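2,3-dehydroadipyl-CoA hydratase (Escherichia coli, PDB 4FZW) catalyses the reversible hydration of 2,3-dehydroadipyl-CoA to 3-hydroxyadipyl-CoA in the phenylacetate degradation pathway. Local coordinates at residues B[91-96]-B[211-216]. Residues are numbered along the deposited sequence; the frame is centred on the assembly and turned at random.
Sequences LQAFNK and ALRQSQ
R213 sends its CG anti to its own carbonyl carbon (chi1 -56°) and then bends at chi3 (60°), which carries the guanidinium across to the backbone of Q92 and A93; Q92, with CG anti to N and its chain extended beyond, runs past that group. The contact belongs to the crotonase fold: residues of helix 84-92 and the chain that follows, leading to strand 98-102 of the core sheet, face the C-terminal part of helix 202-214. Between the two segments, every close contact runs through R213. The carbonyl O of Q92 sits over one face of the R213 guanidinium, offset toward the rim, 3.1 Å from R213 NH1, but the angle is too poor for a hydrogen bond. CA of A93 comes obliquely to the same nitrogen, 3.5 Å from R213 NH1. On the other terminal nitrogen, R213 NH2 lies 3.7 Å from A93 O and 3.9 Å from F94 O, near both but bonded to neither, so the attraction is probably a loose electrostatic one between a positive group and the backbone carbonyls. F94 O has a true partner in K209 NZ, one turn earlier on helix 202-214, which also bonds K96 O and ties the loop to that helix more firmly. Behind the loop, L91 and F94 turn their side chains onto helix 31-46. A subunit neighbour closes in as well: Q92 packs on L224 of a third subunit. Cut back to an alanine, R213 would probably no longer place a positive charge over Q92 O and beside A93 O, and its contact with A93 CA would go too. Where the two side chains pass, Q92 CG is 4.1 Å from R213 NH1, with amide and guanidinium planes 32° apart.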
loop_
_atom_site.group_PDB
_atom_site.type_symbol
_atom_site.label_atom_id
_atom_site.label_comp_id
_atom_site.label_asym_id
_atom_site.label_seq_id
_atom_site.Cartn_x
_atom_site.Cartn_y
_atom_site.Cartn_z
ATOM N N LEU B 91 -11.172 8.327 -18.854
ATOM C CA LEU B 91 -10.049 8.361 -19.823
ATOM C C LEU B 91 -8.989 7.331 -19.466
ATOM O O LEU B 91 -8.551 6.555 -20.315
ATOM C CB LEU B 91 -9.368 9.737 -19.889
ATOM C CG LEU B 91 -10.110 10.981 -20.366
ATOM C CD1 LEU B 91 -9.184 12.180 -20.255
ATOM C CD2 LEU B 91 -10.611 10.802 -21.787
ATOM N N GLN B 92 -8.591 7.344 -18.194
ATOM C CA GLN B 92 -7.586 6.437 -17.670
ATOM C C GLN B 92 -8.014 4.975 -17.697
ATOM O O GLN B 92 -7.180 4.088 -17.640
ATOM C CB GLN B 92 -7.229 6.822 -16.235
ATOM C CG GLN B 92 -6.678 5.653 -15.437
ATOM C CD GLN B 92 -6.173 6.062 -14.091
ATOM O OE1 GLN B 92 -4.975 6.353 -13.927
ATOM N NE2 GLN B 92 -7.078 6.086 -13.096
ATOM N N ALA B 93 -9.313 4.722 -17.779
ATOM C CA ALA B 93 -9.819 3.359 -17.758
ATOM C C ALA B 93 -9.807 2.762 -19.161
ATOM O O ALA B 93 -10.060 1.572 -19.352
ATOM C CB ALA B 93 -11.228 3.322 -17.146
ATOM N N PHE B 94 -9.495 3.593 -20.147
ATOM C CA PHE B 94 -9.327 3.091 -21.498
ATOM C C PHE B 94 -8.340 1.929 -21.434
ATOM O O PHE B 94 -7.245 2.066 -20.902
ATOM C CB PHE B 94 -8.838 4.201 -22.434
ATOM C CG PHE B 94 -8.581 3.740 -23.852
ATOM C CD1 PHE B 94 -9.629 3.373 -24.682
ATOM C CD2 PHE B 94 -7.297 3.682 -24.355
ATOM C CE1 PHE B 94 -9.400 2.951 -25.988
ATOM C CE2 PHE B 94 -7.059 3.259 -25.671
ATOM C CZ PHE B 94 -8.117 2.896 -26.487
ATOM N N ASN B 95 -8.739 0.781 -21.968
ATOM C CA ASN B 95 -8.016 -0.465 -21.731
ATOM C C ASN B 95 -6.983 -0.798 -22.818
ATOM O O ASN B 95 -6.248 -1.777 -22.699
ATOM C CB ASN B 95 -9.022 -1.614 -21.565
ATOM C CG ASN B 95 -9.792 -1.919 -22.863
ATOM O OD1 ASN B 95 -9.904 -1.081 -23.752
ATOM N ND2 ASN B 95 -10.325 -3.122 -22.960
ATOM N N LYS B 96 -6.940 0.011 -23.879
ATOM C CA LYS B 96 -5.985 -0.204 -24.971
ATOM C C LYS B 96 -4.824 0.792 -24.958
ATOM O O LYS B 96 -4.929 1.871 -24.375
ATOM C CB LYS B 96 -6.691 -0.188 -26.326
ATOM C CG LYS B 96 -7.722 -1.299 -26.487
ATOM C CD LYS B 96 -8.492 -1.158 -27.794
ATOM C CE LYS B 96 -9.726 -2.057 -27.776
ATOM N NZ LYS B 96 -10.448 -2.077 -29.087
ATOM N N ALA B 211 -1.264 -5.010 -16.532
ATOM C CA ALA B 211 -0.094 -5.205 -15.678
ATOM C C ALA B 211 0.682 -3.918 -15.435
ATOM O O ALA B 211 1.142 -3.692 -14.328
ATOM C CB ALA B 211 0.837 -6.272 -16.252
ATOM N N LEU B 212 0.837 -3.081 -16.464
ATOM C CA LEU B 212 1.552 -1.817 -16.289
ATOM C C LEU B 212 0.782 -0.820 -15.415
ATOM O O LEU B 212 1.386 -0.152 -14.565
ATOM C CB LEU B 212 1.926 -1.181 -17.637
ATOM C CG LEU B 212 2.949 -1.912 -18.514
ATOM C CD1 LEU B 212 2.756 -1.590 -20.015
ATOM C CD2 LEU B 212 4.381 -1.632 -18.056
ATOM N N ARG B 213 -0.531 -0.706 -15.629
ATOM C CA ARG B 213 -1.371 0.162 -14.789
ATOM C C ARG B 213 -1.343 -0.259 -13.313
ATOM O O ARG B 213 -1.329 0.579 -12.417
ATOM C CB ARG B 213 -2.820 0.159 -15.274
ATOM C CG ARG B 213 -3.010 0.567 -16.731
ATOM C CD ARG B 213 -4.434 0.281 -17.180
ATOM N NE ARG B 213 -5.422 1.008 -16.391
ATOM C CZ ARG B 213 -6.734 0.911 -16.565
ATOM N NH1 ARG B 213 -7.561 1.618 -15.799
ATOM N NH2 ARG B 213 -7.216 0.101 -17.499
ATOM N N GLN B 214 -1.331 -1.563 -13.062
ATOM C CA GLN B 214 -1.383 -2.050 -11.692
ATOM C C GLN B 214 -0.059 -1.864 -10.963
ATOM O O GLN B 214 -0.038 -1.809 -9.733
ATOM C CB GLN B 214 -1.829 -3.515 -11.633
ATOM C CG GLN B 214 -3.264 -3.767 -12.139
ATOM C CD GLN B 214 -4.300 -3.001 -11.354
ATOM O OE1 GLN B 214 -4.901 -2.060 -11.867
ATOM N NE2 GLN B 214 -4.534 -3.414 -10.102
ATOM N N SER B 215 1.039 -1.767 -11.711
ATOM C CA SER B 215 2.340 -1.532 -11.095
ATOM C C SER B 215 2.328 -0.225 -10.280
ATOM O O SER B 215 3.094 -0.063 -9.320
ATOM C CB SER B 215 3.461 -1.533 -12.147
ATOM O OG SER B 215 3.271 -0.505 -13.097
ATOM N N GLN B 216 1.435 0.694 -10.646
ATOM C CA GLN B 216 1.332 1.986 -9.966
ATOM C C GLN B 216 0.304 1.923 -8.860
ATOM O O GLN B 216 -0.027 2.954 -8.273
ATOM C CB GLN B 216 0.901 3.094 -10.937
ATOM C CG GLN B 216 1.620 3.131 -12.287
ATOM C CD GLN B 216 3.055 3.596 -12.181
ATOM O OE1 GLN B 216 3.330 4.795 -12.118
ATOM N NE2 GLN B 216 3.983 2.646 -12.170
#